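Local coordinates for glutathione S-transferase 2 (Onchocerca volvulus, PDB 1TU7), which catalyses the conjugation of glutathione to electrophilic compounds as a homodimeric pi-class transferase and appears to be central to the parasite's detoxification system, at residues 2-8 / 50-56; 21-25 / 147-152; 43-47 / 59-63. All coordinates share one frame; numbering follows the deposited sequence.

Interaction 1 of 3, residues 2-8 / 50-56. With GSH (glutathione), chain C.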
loop_
_atom_site.group_PDB
_atom_site.type_symbol
_atom_site.label_atom_id
_atom_site.label_comp_id
_atom_site.label_asym_id
_atom_site.label_seq_id
_atom_site.Cartn_x
_atom_site.Cartn_y
_atom_site.Cartn_z
ATOM N N SER A 2 -14.293 -12.447 19.098
ATOM C CA SER A 2 -14.087 -12.957 17.752
ATOM C C SER A 2 -13.096 -12.174 16.893
ATOM O O SER A 2 -12.599 -12.705 15.888
ATOM C CB SER A 2 -15.410 -13.077 17.017
ATOM O OG SER A 2 -15.894 -11.823 16.585
ATOM N N TYR A 3 -12.814 -10.928 17.267
ATOM C CA TYR A 3 -11.785 -10.133 16.622
ATOM C C TYR A 3 -10.546 -10.132 17.482
ATOM O O TYR A 3 -10.586 -9.838 18.668
ATOM C CB TYR A 3 -12.231 -8.689 16.420
ATOM C CG TYR A 3 -13.348 -8.468 15.443
ATOM C CD1 TYR A 3 -14.639 -8.368 15.878
ATOM C CD2 TYR A 3 -13.105 -8.333 14.098
ATOM C CE1 TYR A 3 -15.675 -8.134 15.016
ATOM C CE2 TYR A 3 -14.142 -8.114 13.210
ATOM C CZ TYR A 3 -15.435 -8.011 13.682
ATOM O OH TYR A 3 -16.509 -7.788 12.846
ATOM N N LYS A 4 -9.407 -10.419 16.874
ATOM C CA LYS A 4 -8.117 -10.359 17.551
ATOM C C LYS A 4 -7.138 -9.689 16.612
ATOM O O LYS A 4 -7.001 -10.096 15.470
ATOM C CB LYS A 4 -7.603 -11.739 17.950
ATOM C CG LYS A 4 -6.233 -11.695 18.554
ATOM C CD LYS A 4 -5.867 -12.932 19.322
ATOM C CE LYS A 4 -5.643 -14.080 18.463
ATOM N NZ LYS A 4 -5.360 -15.281 19.327
ATOM N N LEU A 5 -6.433 -8.682 17.099
ATOM C CA LEU A 5 -5.400 -8.017 16.331
ATOM C C LEU A 5 -4.076 -8.298 16.975
ATOM O O LEU A 5 -3.868 -7.941 18.150
ATOM C CB LEU A 5 -5.652 -6.515 16.301
ATOM C CG LEU A 5 -4.660 -5.692 15.482
ATOM C CD1 LEU A 5 -4.872 -5.918 13.987
ATOM C CD2 LEU A 5 -4.808 -4.232 15.830
ATOM N N THR A 6 -3.181 -8.908 16.215
ATOM C CA THR A 6 -1.861 -9.292 16.691
ATOM C C THR A 6 -0.834 -8.357 16.080
ATOM O O THR A 6 -0.748 -8.227 14.859
ATOM C CB THR A 6 -1.589 -10.745 16.327
ATOM O OG1 THR A 6 -2.549 -11.564 17.010
ATOM C CG2 THR A 6 -0.217 -11.188 16.825
ATOM N N TYR A 7 -0.078 -7.678 16.941
ATOM C CA TYR A 7 0.996 -6.800 16.517
ATOM C C TYR A 7 1.972 -6.655 17.674
ATOM O O TYR A 7 1.755 -7.171 18.757
ATOM C CB TYR A 7 0.459 -5.415 16.108
ATOM C CG TYR A 7 1.450 -4.542 15.367
ATOM C CD1 TYR A 7 1.896 -3.345 15.920
ATOM C CD2 TYR A 7 1.979 -4.923 14.151
ATOM C CE1 TYR A 7 2.798 -2.534 15.274
ATOM C CE2 TYR A 7 2.887 -4.106 13.479
ATOM C CZ TYR A 7 3.279 -2.898 14.043
ATOM O OH TYR A 7 4.171 -2.065 13.417
ATOM N N PHE A 8 3.062 -5.960 17.435
ATOM C CA PHE A 8 3.989 -5.650 18.514
ATOM C C PHE A 8 3.366 -4.641 19.474
ATOM O O PHE A 8 2.311 -4.030 19.208
ATOM C CB PHE A 8 5.290 -5.166 17.887
ATOM C CG PHE A 8 5.906 -6.195 16.984
ATOM C CD1 PHE A 8 5.794 -6.110 15.600
ATOM C CD2 PHE A 8 6.496 -7.324 17.537
ATOM C CE1 PHE A 8 6.307 -7.083 14.768
ATOM C CE2 PHE A 8 7.012 -8.317 16.712
ATOM C CZ PHE A 8 6.922 -8.203 15.315
ATOM N N LEU A 50 3.528 -8.905 10.885
ATOM C CA LEU A 50 2.347 -8.371 11.559
ATOM C C LEU A 50 2.121 -6.948 11.039
ATOM O O LEU A 50 3.053 -6.320 10.551
ATOM C CB LEU A 50 2.598 -8.364 13.071
ATOM C CG LEU A 50 2.903 -9.741 13.680
ATOM C CD1 LEU A 50 3.141 -9.639 15.192
ATOM C CD2 LEU A 50 1.835 -10.749 13.374
ATOM N N PRO A 51 0.923 -6.374 11.156
ATOM C CA PRO A 51 -0.211 -6.881 11.922
ATOM C C PRO A 51 -0.987 -7.982 11.261
ATOM O O PRO A 51 -0.898 -8.173 10.042
ATOM C CB PRO A 51 -1.093 -5.634 12.059
ATOM C CG PRO A 51 -0.803 -4.844 10.852
ATOM C CD PRO A 51 0.662 -5.026 10.628
ATOM N N CYS A 52 -1.695 -8.733 12.093
ATOM C CA CYS A 52 -2.679 -9.725 11.660
ATOM C C CYS A 52 -3.982 -9.523 12.347
ATOM O O CYS A 52 -3.995 -9.413 13.564
ATOM C CB CYS A 52 -2.142 -11.109 11.986
ATOM S SG CYS A 52 -3.187 -12.474 11.481
ATOM N N LEU A 53 -5.083 -9.490 11.598
ATOM C CA LEU A 53 -6.412 -9.514 12.179
ATOM C C LEU A 53 -7.011 -10.900 11.989
ATOM O O LEU A 53 -7.122 -11.380 10.853
ATOM C CB LEU A 53 -7.320 -8.476 11.527
ATOM C CG LEU A 53 -8.747 -8.487 12.075
ATOM C CD1 LEU A 53 -8.752 -7.869 13.468
ATOM C CD2 LEU A 53 -9.633 -7.763 11.044
ATOM N N TYR A 54 -7.406 -11.505 13.095
ATOM C CA TYR A 54 -8.290 -12.653 13.077
ATOM C C TYR A 54 -9.711 -12.146 13.213
ATOM O O TYR A 54 -10.050 -11.489 14.186
ATOM C CB TYR A 54 -7.933 -13.591 14.227
ATOM C CG TYR A 54 -6.487 -14.071 14.242
ATOM C CD1 TYR A 54 -5.497 -13.362 14.939
ATOM C CD2 TYR A 54 -6.106 -15.246 13.571
ATOM C CE1 TYR A 54 -4.189 -13.803 14.973
ATOM C CE2 TYR A 54 -4.792 -15.681 13.608
ATOM C CZ TYR A 54 -3.848 -14.970 14.322
ATOM O OH TYR A 54 -2.528 -15.401 14.402
ATOM N N ASP A 55 -10.503 -12.404 12.186
ATOM C CA ASP A 55 -11.905 -12.043 12.159
ATOM C C ASP A 55 -12.674 -13.340 12.082
ATOM O O ASP A 55 -12.803 -13.936 11.007
ATOM C CB ASP A 55 -12.167 -11.187 10.939
ATOM C CG ASP A 55 -13.581 -10.700 10.877
ATOM O OD1 ASP A 55 -14.448 -11.228 11.622
ATOM O OD2 ASP A 55 -13.920 -9.799 10.096
ATOM N N GLY A 56 -13.142 -13.804 13.235
ATOM C CA GLY A 56 -13.657 -15.156 13.327
ATOM C C GLY A 56 -12.582 -16.145 12.867
ATOM O O GLY A 56 -11.462 -16.100 13.367
HETATM N N1 GSH C . 3.073 -4.129 4.183
HETATM C CA1 GSH C . 3.028 -4.596 5.515
HETATM C C1 GSH C . 1.785 -4.243 6.216
HETATM O O11 GSH C . 1.325 -3.014 5.914
HETATM O O12 GSH C . 1.125 -4.876 7.120
HETATM C CB1 GSH C . 4.204 -4.510 6.392
HETATM C CG1 GSH C . 4.258 -5.406 7.602
HETATM C CD1 GSH C . 5.557 -5.205 8.368
HETATM O OE1 GSH C . 6.548 -4.482 7.794
HETATM N N2 GSH C . 5.649 -5.724 9.563
HETATM C CA2 GSH C . 6.813 -5.550 10.434
HETATM C C2 GSH C . 7.127 -6.853 11.060
HETATM O O2 GSH C . 6.138 -7.791 11.266
HETATM C CB2 GSH C . 6.507 -4.568 11.561
HETATM S SG2 GSH C . 6.449 -2.867 10.958
HETATM N N3 GSH C . 8.373 -7.119 11.412
HETATM C CA3 GSH C . 8.641 -8.388 12.034
HETATM C C3 GSH C . 9.588 -9.200 11.212
HETATM O O31 GSH C . 9.700 -9.116 9.902
HETATM O O32 GSH C . 10.393 -10.104 11.916
HETATM O O HOH W 1 -11.072 -14.989 15.734
HETATM O O HOH W 2 -15.752 -11.586 13.910
#
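Methyl CD1 of Leu50 sits over one face of the Phe8 ring, 4.2 Å from its centroid and 17° off the normal, a CH-pi contact; O2 of glutathione lies at the edge of the same ring. The Tyr54 ring carries Cys52 SG over one face, and Thr6 OG1 meets its edge in the ring plane, 3.4 Å from Tyr54 CE1. That hydroxyl is hydrogen-bonded outside the pair, to Asp31. These residues sit on or beside two neighbouring antiparallel strands, 3-8 and 52-55, in the thioredoxin-like N-terminal domain of the glutathione transferase. Lys4-Tyr54 and Thr6-Cys52 are hydrogen-bonded pairs, with their side chains on one face of the sheet; Tyr3-Asp55 and Leu5-Leu53 are non-hydrogen-bonded pairs on the other, which helices 15-23 and 63-73 cover. Thr6 N reaches Cys52 O at 2.8 Å in an almost straight bond (175° at the hydrogen). Lys4 runs alongside Tyr54, its CE 3.6 Å from Tyr54 CD1; the chain bends at chi3, and the ammonium is left with at most a weak, long cation-pi attraction to the ring. Tyr3 and Asp55 also lie side by side, with ring and carboxylate planes 39° apart. Both of their polar ends turn to helix 63-73: Tyr3 OH bonds Lys73, while Asp55 OD2 is shared by His69 and Lys73.

Beyond the paired residues, the cis peptide between Leu50 and Pro51 belongs to the glutathione site. Pro51 lies alongside Tyr7, CD to Tyr7 CE2, and Tyr7 OH, which receives a hydrogen bond from Leu13 N, is 3.4 Å from glutathione SG2. Leu50 grips the cysteinyl unit through both backbone polar atoms: its N donates to glutathione O2 at 2.9 Å, and its O accepts from glutathione N2 at 2.8 Å.

Interaction 2 of 3, residues 21-25 / 147-152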
loop_
_atom_site.group_PDB
_atom_site.type_symbol
_atom_site.label_atom_id
_atom_site.label_comp_id
_atom_site.label_asym_id
_atom_site.label_seq_id
_atom_site.Cartn_x
_atom_site.Cartn_y
_atom_site.Cartn_z
ATOM N N LEU A 21 -11.200 0.250 15.351
ATOM C CA LEU A 21 -11.948 -0.673 16.187
ATOM C C LEU A 21 -12.431 0.058 17.436
ATOM O O LEU A 21 -13.573 -0.074 17.829
ATOM C CB LEU A 21 -11.072 -1.870 16.520
ATOM C CG LEU A 21 -10.689 -2.769 15.359
ATOM C CD1 LEU A 21 -9.575 -3.679 15.731
ATOM C CD2 LEU A 21 -11.892 -3.599 14.894
ATOM N N VAL A 22 -11.568 0.843 18.033
ATOM C CA VAL A 22 -11.924 1.574 19.250
ATOM C C VAL A 22 -13.032 2.576 18.938
ATOM O O VAL A 22 -14.025 2.633 19.641
ATOM C CB VAL A 22 -10.712 2.291 19.852
ATOM C CG1 VAL A 22 -11.148 3.287 20.889
ATOM C CG2 VAL A 22 -9.764 1.281 20.493
ATOM N N ASP A 23 -12.888 3.359 17.882
ATOM C CA ASP A 23 -13.857 4.398 17.573
ATOM C C ASP A 23 -15.204 3.833 17.186
ATOM O O ASP A 23 -16.248 4.408 17.520
ATOM C CB ASP A 23 -13.339 5.288 16.459
ATOM C CG ASP A 23 -14.229 6.473 16.219
ATOM O OD1 ASP A 23 -14.795 6.569 15.096
ATOM O OD2 ASP A 23 -14.389 7.332 17.097
ATOM N N GLN A 24 -15.197 2.718 16.463
ATOM C CA GLN A 24 -16.420 2.039 16.035
ATOM C C GLN A 24 -17.005 1.152 17.133
ATOM O O GLN A 24 -18.068 0.561 16.932
ATOM C CB GLN A 24 -16.162 1.241 14.761
ATOM C CG GLN A 24 -15.966 2.095 13.516
ATOM C CD GLN A 24 -17.079 3.072 13.311
ATOM O OE1 GLN A 24 -18.232 2.675 13.308
ATOM N NE2 GLN A 24 -16.752 4.349 13.225
ATOM N N ASP A 25 -16.328 1.081 18.277
ATOM C CA ASP A 25 -16.722 0.254 19.412
ATOM C C ASP A 25 -16.879 -1.211 19.055
ATOM O O ASP A 25 -17.808 -1.901 19.504
ATOM C CB ASP A 25 -17.990 0.807 20.077
ATOM C CG ASP A 25 -18.055 0.467 21.520
ATOM O OD1 ASP A 25 -19.181 0.446 22.062
ATOM O OD2 ASP A 25 -17.033 0.226 22.196
ATOM N N ILE A 147 -17.493 9.320 8.503
ATOM C CA ILE A 147 -16.186 8.777 8.777
ATOM C C ILE A 147 -15.862 7.628 7.847
ATOM O O ILE A 147 -16.748 6.892 7.394
ATOM C CB ILE A 147 -16.090 8.376 10.271
ATOM C CG1 ILE A 147 -14.606 8.161 10.659
ATOM C CG2 ILE A 147 -16.993 7.160 10.604
ATOM C CD1 ILE A 147 -14.186 8.811 11.896
ATOM N N SER A 148 -14.579 7.492 7.559
ATOM C CA SER A 148 -14.069 6.407 6.742
ATOM C C SER A 148 -12.778 5.888 7.335
ATOM O O SER A 148 -12.188 6.525 8.214
ATOM C CB SER A 148 -13.806 6.865 5.312
ATOM O OG SER A 148 -12.764 7.845 5.257
ATOM N N TYR A 149 -12.278 4.776 6.814
ATOM C CA TYR A 149 -11.081 4.217 7.399
ATOM C C TYR A 149 -9.895 5.164 7.277
ATOM O O TYR A 149 -9.004 5.147 8.131
ATOM C CB TYR A 149 -10.732 2.857 6.832
ATOM C CG TYR A 149 -10.328 2.800 5.380
ATOM C CD1 TYR A 149 -8.986 2.862 5.014
ATOM C CD2 TYR A 149 -11.267 2.630 4.365
ATOM C CE1 TYR A 149 -8.589 2.793 3.713
ATOM C CE2 TYR A 149 -10.860 2.516 3.036
ATOM C CZ TYR A 149 -9.520 2.600 2.714
ATOM O OH TYR A 149 -9.138 2.470 1.388
ATOM N N ALA A 150 -9.870 5.969 6.214
ATOM C CA ALA A 150 -8.744 6.837 5.975
ATOM C C ALA A 150 -8.612 7.894 7.057
ATOM O O ALA A 150 -7.500 8.325 7.340
ATOM C CB ALA A 150 -8.833 7.497 4.596
ATOM N N ASP A 151 -9.713 8.283 7.693
ATOM C CA ASP A 151 -9.634 9.233 8.795
ATOM C C ASP A 151 -8.744 8.756 9.924
ATOM O O ASP A 151 -7.974 9.542 10.504
ATOM C CB ASP A 151 -11.026 9.548 9.343
ATOM C CG ASP A 151 -11.874 10.292 8.375
ATOM O OD1 ASP A 151 -11.440 11.360 7.878
ATOM O OD2 ASP A 151 -13.004 9.861 8.098
ATOM N N TYR A 152 -8.804 7.479 10.251
ATOM C CA TYR A 152 -7.969 6.955 11.341
ATOM C C TYR A 152 -6.504 6.964 10.985
ATOM O O TYR A 152 -5.658 7.246 11.806
ATOM C CB TYR A 152 -8.413 5.537 11.744
ATOM C CG TYR A 152 -9.894 5.466 12.098
ATOM C CD1 TYR A 152 -10.783 4.728 11.302
ATOM C CD2 TYR A 152 -10.410 6.159 13.180
ATOM C CE1 TYR A 152 -12.106 4.673 11.618
ATOM C CE2 TYR A 152 -11.752 6.101 13.492
ATOM C CZ TYR A 152 -12.583 5.374 12.702
ATOM O OH TYR A 152 -13.920 5.322 13.015
#
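Helix 15-23 finishes near the start of helix 149-164, and the backbones stay well apart: the nearest CA atoms, those of Asp23 and Tyr152, are 8.9 Å from each other, so side chains alone bridge the gap. The first helix closes with a Schellman motif in which Asp25 takes positive phi and its N bonds Val22 O. In the other segment, Ser148 N donates to Asp151 OD2 at 2.9 Å, tying down the first turn of helix 149-164. Tyr152 reaches across and places its hydroxyl between Asp23 and Gln24. The phenol donates to Asp23 OD1 over 2.6 Å, meeting the carboxylate on its anti side and 18° out of its plane. The bond spans the interface between the thioredoxin-like N-terminal domain and the all-helical C-terminal domain of the glutathione transferase fold. Gln24 folds back at chi2 (-53°), which brings NE2 to the same hydroxyl: it donates at 3.0 Å to Tyr152 OH, nearly straight at 172° and in its own amide plane. The phenolic oxygen thus both gives and takes a hydrogen bond. Asp23 OD1 has a second partner in Arg185, whose charge would be expected to favour the ionised carboxylate. Ile147 fills in beside the polar group, its CG2 3.9 Å from Gln24 NE2 and its CD1 4.0 Å from Asp23 OD1, while Met182 of helix 173-183 touches both Ile147 and Tyr152.

Interaction 3 of 3, residues 43-47 / 59-63. With GSH (glutathione), chain C.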
loop_
_atom_site.group_PDB
_atom_site.type_symbol
_atom_site.label_atom_id
_atom_site.label_comp_id
_atom_site.label_asym_id
_atom_site.label_seq_id
_atom_site.Cartn_x
_atom_site.Cartn_y
_atom_site.Cartn_z
ATOM N N SER A 43 6.037 -18.073 11.267
ATOM C CA SER A 43 5.590 -18.881 10.133
ATOM C C SER A 43 4.069 -19.014 10.038
ATOM O O SER A 43 3.545 -19.393 8.992
ATOM C CB SER A 43 6.232 -20.279 10.164
ATOM O OG SER A 43 5.706 -21.038 11.210
ATOM N N GLN A 44 3.360 -18.680 11.115
ATOM C CA GLN A 44 1.903 -18.709 11.105
ATOM C C GLN A 44 1.265 -17.595 10.274
ATOM O O GLN A 44 0.079 -17.668 10.000
ATOM C CB GLN A 44 1.384 -18.571 12.518
ATOM C CG GLN A 44 1.854 -19.709 13.424
ATOM C CD GLN A 44 1.287 -19.613 14.805
ATOM O OE1 GLN A 44 0.328 -18.880 15.045
ATOM N NE2 GLN A 44 1.864 -20.371 15.730
ATOM N N PHE A 45 2.048 -16.593 9.906
ATOM C CA PHE A 45 1.570 -15.405 9.177
ATOM C C PHE A 45 1.998 -15.508 7.739
ATOM O O PHE A 45 3.114 -15.902 7.468
ATOM C CB PHE A 45 2.081 -14.157 9.879
ATOM C CG PHE A 45 1.649 -14.135 11.306
ATOM C CD1 PHE A 45 2.505 -14.568 12.300
ATOM C CD2 PHE A 45 0.341 -13.847 11.642
ATOM C CE1 PHE A 45 2.084 -14.642 13.628
ATOM C CE2 PHE A 45 -0.086 -13.899 12.956
ATOM C CZ PHE A 45 0.780 -14.297 13.953
ATOM N N GLN A 46 1.101 -15.140 6.832
ATOM C CA GLN A 46 1.282 -15.406 5.414
ATOM C C GLN A 46 2.533 -14.767 4.791
ATOM O O GLN A 46 3.099 -15.322 3.860
ATOM C CB GLN A 46 0.017 -15.004 4.648
ATOM C CG GLN A 46 -1.205 -15.859 4.979
ATOM C CD GLN A 46 -2.175 -15.247 6.000
ATOM O OE1 GLN A 46 -3.422 -15.338 5.844
ATOM N NE2 GLN A 46 -1.631 -14.672 7.042
ATOM N N PHE A 47 2.965 -13.608 5.285
ATOM C CA PHE A 47 4.228 -13.004 4.887
ATOM C C PHE A 47 5.263 -12.936 6.006
ATOM O O PHE A 47 6.228 -12.217 5.902
ATOM C CB PHE A 47 3.997 -11.623 4.247
ATOM C CG PHE A 47 3.122 -11.691 3.043
ATOM C CD1 PHE A 47 1.795 -11.269 3.061
ATOM C CD2 PHE A 47 3.626 -12.248 1.886
ATOM C CE1 PHE A 47 1.024 -11.389 1.921
ATOM C CE2 PHE A 47 2.928 -12.345 0.785
ATOM C CZ PHE A 47 1.583 -11.975 0.803
ATOM N N GLN A 59 -7.986 -15.269 8.843
ATOM C CA GLN A 59 -6.726 -14.715 9.220
ATOM C C GLN A 59 -6.249 -13.783 8.109
ATOM O O GLN A 59 -5.930 -14.214 6.990
ATOM C CB GLN A 59 -5.694 -15.819 9.471
ATOM C CG GLN A 59 -4.361 -15.271 9.930
ATOM C CD GLN A 59 -3.188 -16.234 9.877
ATOM O OE1 GLN A 59 -3.197 -17.182 9.103
ATOM N NE2 GLN A 59 -2.140 -15.934 10.623
ATOM N N ILE A 60 -6.196 -12.480 8.433
ATOM C CA ILE A 60 -5.891 -11.442 7.464
ATOM C C ILE A 60 -4.640 -10.684 7.889
ATOM O O ILE A 60 -4.633 -10.020 8.928
ATOM C CB ILE A 60 -7.066 -10.463 7.350
ATOM C CG1 ILE A 60 -8.375 -11.211 7.153
ATOM C CG2 ILE A 60 -6.798 -9.505 6.196
ATOM C CD1 ILE A 60 -9.585 -10.342 7.374
ATOM N N VAL A 61 -3.571 -10.782 7.117
ATOM C CA VAL A 61 -2.428 -9.915 7.278
ATOM C C VAL A 61 -2.488 -8.793 6.223
ATOM O O VAL A 61 -3.418 -8.761 5.410
ATOM C CB VAL A 61 -1.075 -10.688 7.258
ATOM C CG1 VAL A 61 -1.000 -11.637 8.428
ATOM C CG2 VAL A 61 -0.837 -11.433 5.942
ATOM N N GLN A 62 -1.524 -7.868 6.315
ATOM C CA GLN A 62 -1.398 -6.660 5.502
ATOM C C GLN A 62 -2.316 -5.581 6.031
ATOM O O GLN A 62 -3.522 -5.622 5.854
ATOM C CB GLN A 62 -1.591 -6.911 4.004
ATOM C CG GLN A 62 -0.456 -7.718 3.395
ATOM C CD GLN A 62 0.854 -6.984 3.247
ATOM O OE1 GLN A 62 1.904 -7.608 2.936
ATOM N NE2 GLN A 62 0.831 -5.707 3.433
ATOM N N SER A 63 -1.707 -4.575 6.651
ATOM C CA SER A 63 -2.450 -3.536 7.319
ATOM C C SER A 63 -3.483 -2.882 6.417
ATOM O O SER A 63 -4.581 -2.605 6.869
ATOM C CB SER A 63 -1.524 -2.479 7.905
ATOM O OG SER A 63 -0.762 -1.799 6.911
HETATM N N1 GSH C . 3.073 -4.129 4.183
HETATM C CA1 GSH C . 3.028 -4.596 5.515
HETATM C C1 GSH C . 1.785 -4.243 6.216
HETATM O O11 GSH C . 1.325 -3.014 5.914
HETATM O O12 GSH C . 1.125 -4.876 7.120
HETATM C CB1 GSH C . 4.204 -4.510 6.392
HETATM C CG1 GSH C . 4.258 -5.406 7.602
HETATM C CD1 GSH C . 5.557 -5.205 8.368
HETATM O OE1 GSH C . 6.548 -4.482 7.794
HETATM N N2 GSH C . 5.649 -5.724 9.563
HETATM C CA2 GSH C . 6.813 -5.550 10.434
HETATM C C2 GSH C . 7.127 -6.853 11.060
HETATM O O2 GSH C . 6.138 -7.791 11.266
HETATM C CB2 GSH C . 6.507 -4.568 11.561
HETATM S SG2 GSH C . 6.449 -2.867 10.958
HETATM N N3 GSH C . 8.373 -7.119 11.412
HETATM C CA3 GSH C . 8.641 -8.388 12.034
HETATM C C3 GSH C . 9.588 -9.200 11.212
HETATM O O31 GSH C . 9.700 -9.116 9.902
HETATM O O32 GSH C . 10.393 -10.104 11.916
#
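The loop leading towards strand 52-55 packs here on edge strand 58-61 and on the junction with helix 63-73, where the glutathione-binding residues Gln62 and Ser63 follow one another. Gln59 stretches out from the strand, CG anti to its own N (chi1 -178°), and its NE2 donates to Gln44 O at 2.9 Å, from above the carbonyl plane. The same amide nitrogen passes 3.4 Å from Phe45 CD2, with ring and amide planes 58° apart. Val61 wedges between the two phenylalanines: CG1 is at the edge of the Phe45 ring, and CG2 lies 3.9 Å from Phe47 CD1. The aliphatic part of Gln46 also rests on Val61, CB against CG2. In this pi-class transferase the loop also faces the dimer partner: the Phe47 ring meets Phe128 of the second subunit edge-to-face, and Phe47 O accepts a bond from Lys127 of that subunit. Gln62 is the N-cap residue of helix 63-73, and Ser63, the first residue of that helix, holds the alpha-carboxylate of the gamma-glutamyl unit. Ser63 N donates to O12 of the ligand at 2.9 Å, and Ser63 OG donates to O11 at 2.6 Å while also hydrogen-bonding Arg95.

How the interactions relate
Interactions 1 and 3 share one sheet and one glutathione molecule: strand 52-55 pairs with strand 3-8 on one side and strand 58-61 on the other, where Leu53 N lies 2.8 Å from Ile60 O, a probable hydrogen bond. Phe45 packs against Cys52 and Tyr54, so the loop of interaction 3 covers part of interaction 1. Interaction 1 is a sheet pairing dominated by backbone bonds; interaction 3 relies on side chains at the sheet's edge and borders the dimer partner. Interaction 2, centred about 16 Å from the centre of interaction 1, touches neither and joins the domains through a small polar cluster. It lies nearer the chain's centre than the other two, although all three are partly buried.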